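Sialidase B (Streptococcus pneumoniae serotype 4, PDB 4XJW) hydrolyses alpha-(2->3), alpha-(2->6) and alpha-(2->8) linkages of terminal sialic acids in oligosaccharides, glycoproteins and glycolipids, acting as an intramolecular trans-sialidase. Local coordinates at residues T241-D246 with R429-E434; F256-N261 with A422-Q427. The protein carries 1 engineered substitution. All coordinates share one frame; numbering follows the deposited sequence.

Contact 1 of 2, residues T241-D246 with R429-E434; sequences TSYSDD and RGESWE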
loop_
_atom_site.group_PDB
_atom_site.type_symbol
_atom_site.label_atom_id
_atom_site.label_comp_id
_atom_site.label_asym_id
_atom_site.label_seq_id
_atom_site.Cartn_x
_atom_site.Cartn_y
_atom_site.Cartn_z
ATOM N N THR A 241 -9.540 2.893 -7.977
ATOM C CA THR A 241 -9.001 4.136 -8.539
ATOM C C THR A 241 -9.682 5.362 -7.949
ATOM O O THR A 241 -10.827 5.290 -7.493
ATOM C CB THR A 241 -9.099 4.208 -10.097
ATOM O OG1 THR A 241 -10.465 4.147 -10.508
ATOM C CG2 THR A 241 -8.382 3.054 -10.772
ATOM N N SER A 242 -8.951 6.474 -7.981
ATOM C CA SER A 242 -9.450 7.792 -7.582
ATOM C C SER A 242 -8.715 8.853 -8.407
ATOM O O SER A 242 -7.591 8.632 -8.838
ATOM C CB SER A 242 -9.209 7.997 -6.080
ATOM O OG SER A 242 -9.531 9.324 -5.666
ATOM N N TYR A 243 -9.345 9.994 -8.662
ATOM C CA TYR A 243 -8.676 11.048 -9.436
ATOM C C TYR A 243 -8.828 12.401 -8.754
ATOM O O TYR A 243 -9.734 12.613 -7.926
ATOM C CB TYR A 243 -9.208 11.124 -10.898
ATOM C CG TYR A 243 -10.706 11.231 -10.960
ATOM C CD1 TYR A 243 -11.336 12.456 -10.819
ATOM C CD2 TYR A 243 -11.490 10.086 -11.082
ATOM C CE1 TYR A 243 -12.728 12.545 -10.836
ATOM C CE2 TYR A 243 -12.863 10.156 -11.096
ATOM C CZ TYR A 243 -13.478 11.383 -10.969
ATOM O OH TYR A 243 -14.854 11.450 -10.985
ATOM N N SER A 244 -7.928 13.315 -9.097
ATOM C CA SER A 244 -7.985 14.676 -8.599
ATOM C C SER A 244 -8.000 15.631 -9.782
ATOM O O SER A 244 -7.204 15.479 -10.720
ATOM C CB SER A 244 -6.772 14.963 -7.707
ATOM O OG SER A 244 -6.727 16.359 -7.427
ATOM N N ASP A 245 -8.898 16.623 -9.741
ATOM C CA ASP A 245 -8.962 17.641 -10.788
ATOM C C ASP A 245 -8.367 18.970 -10.358
ATOM O O ASP A 245 -8.420 19.954 -11.116
ATOM C CB ASP A 245 -10.408 17.837 -11.271
ATOM C CG ASP A 245 -10.895 16.674 -12.091
ATOM O OD1 ASP A 245 -10.067 16.120 -12.836
ATOM O OD2 ASP A 245 -12.076 16.302 -11.975
ATOM N N ASP A 246 -7.815 19.020 -9.156
ATOM C CA ASP A 246 -7.269 20.255 -8.620
ATOM C C ASP A 246 -5.838 20.070 -8.138
ATOM O O ASP A 246 -5.464 20.539 -7.058
ATOM C CB ASP A 246 -8.173 20.833 -7.509
ATOM C CG ASP A 246 -8.454 19.836 -6.400
ATOM O OD1 ASP A 246 -7.821 18.756 -6.372
ATOM O OD2 ASP A 246 -9.317 20.139 -5.547
ATOM N N ARG A 429 -11.737 9.113 -18.416
ATOM C CA ARG A 429 -10.613 9.470 -17.549
ATOM C C ARG A 429 -10.787 8.980 -16.110
ATOM O O ARG A 429 -10.510 9.708 -15.151
ATOM C CB ARG A 429 -10.363 10.981 -17.581
ATOM C CG ARG A 429 -10.152 11.519 -18.986
ATOM C CD ARG A 429 -9.881 13.021 -18.960
ATOM N NE ARG A 429 -9.611 13.540 -20.297
ATOM C CZ ARG A 429 -10.548 14.039 -21.097
ATOM N NH1 ARG A 429 -11.810 14.091 -20.687
ATOM N NH2 ARG A 429 -10.224 14.490 -22.301
ATOM N N GLY A 430 -11.265 7.750 -15.960
ATOM C CA GLY A 430 -11.329 7.122 -14.654
ATOM C C GLY A 430 -12.644 7.284 -13.909
ATOM O O GLY A 430 -12.728 6.940 -12.734
ATOM N N GLU A 431 -13.679 7.797 -14.571
ATOM C CA GLU A 431 -14.993 7.867 -13.931
ATOM C C GLU A 431 -15.726 6.525 -13.952
ATOM O O GLU A 431 -16.583 6.267 -13.104
ATOM C CB GLU A 431 -15.854 8.978 -14.557
ATOM C CG GLU A 431 -15.291 10.374 -14.302
ATOM C CD GLU A 431 -15.734 11.390 -15.333
ATOM O OE1 GLU A 431 -16.825 11.202 -15.909
ATOM O OE2 GLU A 431 -14.987 12.363 -15.583
ATOM N N SER A 432 -15.375 5.680 -14.923
ATOM C CA SER A 432 -15.780 4.277 -14.938
ATOM C C SER A 432 -14.784 3.470 -15.772
ATOM O O SER A 432 -14.066 4.028 -16.601
ATOM C CB SER A 432 -17.196 4.110 -15.493
ATOM O OG SER A 432 -17.247 4.438 -16.867
ATOM N N TRP A 433 -14.776 2.154 -15.556
ATOM C CA TRP A 433 -13.871 1.237 -16.242
ATOM C C TRP A 433 -14.653 0.121 -16.920
ATOM O O TRP A 433 -15.665 -0.349 -16.387
ATOM C CB TRP A 433 -12.875 0.626 -15.243
ATOM C CG TRP A 433 -11.978 1.643 -14.615
ATOM C CD1 TRP A 433 -12.173 2.285 -13.421
ATOM C CD2 TRP A 433 -10.761 2.169 -15.157
ATOM N NE1 TRP A 433 -11.133 3.151 -13.176
ATOM C CE2 TRP A 433 -10.257 3.104 -14.230
ATOM C CE3 TRP A 433 -10.029 1.917 -16.328
ATOM C CZ2 TRP A 433 -9.064 3.820 -14.452
ATOM C CZ3 TRP A 433 -8.839 2.621 -16.546
ATOM C CH2 TRP A 433 -8.368 3.553 -15.605
ATOM N N GLU A 434 -14.175 -0.286 -18.095
ATOM C CA GLU A 434 -14.743 -1.393 -18.854
ATOM C C GLU A 434 -14.494 -2.730 -18.183
ATOM O O GLU A 434 -13.662 -2.843 -17.272
ATOM C CB GLU A 434 -14.116 -1.447 -20.245
ATOM C CG GLU A 434 -14.481 -0.261 -21.139
ATOM C CD GLU A 434 -15.981 -0.128 -21.312
ATOM O OE1 GLU A 434 -16.641 -1.163 -21.542
ATOM O OE2 GLU A 434 -16.494 1.003 -21.203
HETATM O O HOH W 1 -11.354 6.748 -10.383
#

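Contact 2 of 2, residues F256-N261 with A422-Q427; sequences FAMKFN and AMTTSQ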
loop_
_atom_site.group_PDB
_atom_site.type_symbol
_atom_site.label_atom_id
_atom_site.label_comp_id
_atom_site.label_asym_id
_atom_site.label_seq_id
_atom_site.Cartn_x
_atom_site.Cartn_y
_atom_site.Cartn_z
ATOM N N PHE A 256 -14.071 0.879 -8.406
ATOM C CA PHE A 256 -13.255 -0.267 -8.812
ATOM C C PHE A 256 -12.965 -0.247 -10.300
ATOM O O PHE A 256 -13.855 0.015 -11.113
ATOM C CB PHE A 256 -13.913 -1.614 -8.461
ATOM C CG PHE A 256 -14.104 -1.840 -6.995
ATOM C CD1 PHE A 256 -13.008 -1.950 -6.144
ATOM C CD2 PHE A 256 -15.377 -1.969 -6.460
ATOM C CE1 PHE A 256 -13.195 -2.158 -4.781
ATOM C CE2 PHE A 256 -15.570 -2.180 -5.110
ATOM C CZ PHE A 256 -14.479 -2.277 -4.265
ATOM N N ALA A 257 -11.712 -0.542 -10.640
ATOM C CA ALA A 257 -11.296 -0.783 -12.016
ATOM C C ALA A 257 -11.376 -2.265 -12.366
ATOM O O ALA A 257 -11.729 -2.626 -13.497
ATOM C CB ALA A 257 -9.889 -0.254 -12.261
ATOM N N MET A 258 -11.018 -3.122 -11.410
ATOM C CA MET A 258 -11.142 -4.574 -11.565
ATOM C C MET A 258 -11.594 -5.155 -10.242
ATOM O O MET A 258 -11.030 -4.837 -9.188
ATOM C CB MET A 258 -9.803 -5.219 -11.966
ATOM C CG MET A 258 -9.269 -4.779 -13.321
ATOM S SD MET A 258 -7.789 -5.700 -13.778
ATOM C CE MET A 258 -7.344 -4.844 -15.289
ATOM N N LYS A 259 -12.607 -6.012 -10.290
ATOM C CA LYS A 259 -13.130 -6.609 -9.074
ATOM C C LYS A 259 -13.690 -7.992 -9.347
ATOM O O LYS A 259 -14.103 -8.306 -10.474
ATOM C CB LYS A 259 -14.225 -5.735 -8.481
ATOM C CG LYS A 259 -15.503 -5.780 -9.296
ATOM C CD LYS A 259 -16.622 -5.022 -8.618
ATOM C CE LYS A 259 -16.735 -5.475 -7.186
ATOM N NZ LYS A 259 -17.855 -4.827 -6.450
ATOM N N PHE A 260 -13.680 -8.817 -8.304
ATOM C CA PHE A 260 -14.331 -10.116 -8.302
ATOM C C PHE A 260 -15.329 -10.143 -7.161
ATOM O O PHE A 260 -15.171 -9.422 -6.170
ATOM C CB PHE A 260 -13.317 -11.232 -8.059
ATOM C CG PHE A 260 -12.516 -11.612 -9.264
ATOM C CD1 PHE A 260 -13.138 -11.919 -10.467
ATOM C CD2 PHE A 260 -11.129 -11.686 -9.190
ATOM C CE1 PHE A 260 -12.387 -12.309 -11.576
ATOM C CE2 PHE A 260 -10.378 -12.064 -10.299
ATOM C CZ PHE A 260 -11.009 -12.371 -11.487
ATOM N N ASN A 261 -16.348 -10.988 -7.291
ATOM C CA ASN A 261 -17.429 -11.011 -6.311
ATOM C C ASN A 261 -17.653 -12.369 -5.670
ATOM O O ASN A 261 -18.674 -12.590 -4.999
ATOM C CB ASN A 261 -18.720 -10.484 -6.933
ATOM C CG ASN A 261 -18.661 -8.988 -7.185
ATOM O OD1 ASN A 261 -18.222 -8.221 -6.324
ATOM N ND2 ASN A 261 -19.072 -8.571 -8.368
ATOM N N ALA A 422 -4.401 -8.837 -17.174
ATOM C CA ALA A 422 -5.605 -8.330 -17.830
ATOM C C ALA A 422 -5.490 -6.840 -18.026
ATOM O O ALA A 422 -4.694 -6.193 -17.354
ATOM C CB ALA A 422 -6.831 -8.651 -17.028
ATOM N N MET A 423 -6.321 -6.311 -18.920
ATOM C CA MET A 423 -6.362 -4.878 -19.178
ATOM C C MET A 423 -7.799 -4.386 -19.113
ATOM O O MET A 423 -8.728 -5.127 -19.442
ATOM C CB MET A 423 -5.747 -4.567 -20.543
ATOM C CG MET A 423 -6.578 -4.976 -21.722
ATOM S SD MET A 423 -5.945 -4.282 -23.263
ATOM C CE MET A 423 -5.275 -2.751 -22.754
ATOM N N THR A 424 -7.983 -3.152 -18.646
ATOM C CA THR A 424 -9.261 -2.482 -18.763
ATOM C C THR A 424 -8.985 -1.090 -19.297
ATOM O O THR A 424 -7.835 -0.622 -19.262
ATOM C CB THR A 424 -10.039 -2.429 -17.418
ATOM O OG1 THR A 424 -11.297 -1.774 -17.638
ATOM C CG2 THR A 424 -9.258 -1.670 -16.341
ATOM N N THR A 425 -10.024 -0.451 -19.820
ATOM C CA THR A 425 -9.901 0.896 -20.356
ATOM C C THR A 425 -10.988 1.779 -19.782
ATOM O O THR A 425 -12.020 1.300 -19.321
ATOM C CB THR A 425 -10.017 0.939 -21.891
ATOM O OG1 THR A 425 -11.356 0.609 -22.280
ATOM C CG2 THR A 425 -9.034 -0.027 -22.556
ATOM N N SER A 426 -10.747 3.081 -19.813
ATOM C CA SER A 426 -11.756 4.046 -19.421
ATOM C C SER A 426 -11.854 5.094 -20.507
ATOM O O SER A 426 -10.837 5.594 -20.992
ATOM C CB SER A 426 -11.404 4.725 -18.102
ATOM O OG SER A 426 -12.320 5.786 -17.862
ATOM N N GLN A 427 -13.082 5.431 -20.876
ATOM C CA GLN A 427 -13.322 6.442 -21.892
ATOM C C GLN A 427 -13.651 7.784 -21.251
ATOM O O GLN A 427 -13.887 8.772 -21.951
ATOM C CB GLN A 427 -14.458 5.993 -22.813
ATOM C CG GLN A 427 -14.052 4.890 -23.787
ATOM C CD GLN A 427 -15.089 3.787 -23.895
ATOM O OE1 GLN A 427 -16.201 3.912 -23.378
ATOM N NE2 GLN A 427 -14.728 2.695 -24.563
#

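Contact 1 of 2, residues T241-D246 with R429-E434
Thr241 and Trp433 meet through one direct polar bond: the indole NE1 donates to Thr241 OG1 at 2.9 Å, with an N-H...acceptor angle of 156° and the oxygen 17° out of the indole plane. Thr241 chi1 of 61° sets OG1 between its own backbone N and carbonyl carbon, leaving CG2 to lie beside the indole, 3.8 Å from Trp433 CZ2. Thr241 OG1 also lies 2.8 Å from a water, which donates to Gly430 O at 2.7 Å, a bridge between hydroxyl and loop carbonyl. The same carbonyl lies at the edge of the Tyr243 ring, near its plane, with Gly430 O 3.6 Å from Tyr243 CE2. Farther out on that ring, Glu431 CG packs obliquely against Tyr243 OH at 3.5 Å. The carboxylate of Glu431 looks elsewhere, forming a salt bridge with Arg218, which also pairs with Asp245; this shared cation probably eases the repulsion between the two acids.

The loop 429-434 is shaped from within its own repeat. Ser426 OG is bonded to both Gly430 N and Ser432 O, while Asn428 OD1 takes Ser432 N, and Gly430 adopts a positive phi. These serine, glycine and tryptophan positions fit the Asp-box pattern of the second BNR repeat. Trp433 packs further on Leu220, Thr301 and Leu303, so its indole lies between the four-stranded sheet holding strand 237-244 and the sheet of strands 301-308 and 420-426, whose hairpin to strand 437-438 carries this loop.

Contact 2 of 2, residues F256-N261 with A422-Q427
Met258 CG lies anti to the carbonyl carbon (chi1 -64°), and the chain runs on extended through chi2 (-174°) and chi3 (-175°), which carries CE across to strand 420-426. That methyl makes the main part of the contact. Met258 CE lies 3.6 Å from Ala422 O and is close to Thr424 N, so it rests against the backbone as well as against the side chains of Ala422 and Thr424. Met258 CE and Ala422 CB are 4.2 Å apart. From the strand, Thr424 CG2 comes within 3.9 Å of Met258 CE, and Thr424 CG2 is also 3.9 Å from Ala257 O. Thr424 turns its hydroxyl to Glu434 O, which satisfies that polar atom, while CG2 faces Met258 CE and the Ala257 carbonyl. Ala257 CB adds a looser approach, 4.4 Å from Thr424 CG2.

All five touching residues are buried, and Met258 packs on Ala305 besides. Ala257 and Met258 both face Ile239 on strand 237-244, a classic beta bulge at the corner where the chain leaves strand 255-256. Van der Waals packing from the bulge just after this outer strand onto the sheet of strands 301-308 and 420-426 fits the seam between adjacent blades of the beta-propeller of GH33 sialidases.

Overall arrangement
Both contacts join the same two neighbouring sheets, one containing strand 237-244 and the other strand 420-426, with contact 2 nested in sequence inside the loop closed by contact 1 and their centres about 12 Å apart. Contact 2 is buried and held by van der Waals packing of methyls against side chains and backbone. Contact 1 is partly buried, and combines an indole bond and a bridging water with a more exposed side around Glu431. They meet physically: Trp433 CD1 packs 3.5 Å from Ala257 CA, while Trp433 CE3 lies 3.6 Å from Thr425 C, so one indole touches both segments of contact 2. Both lie away from the probable catalytic and substrate-binding residues.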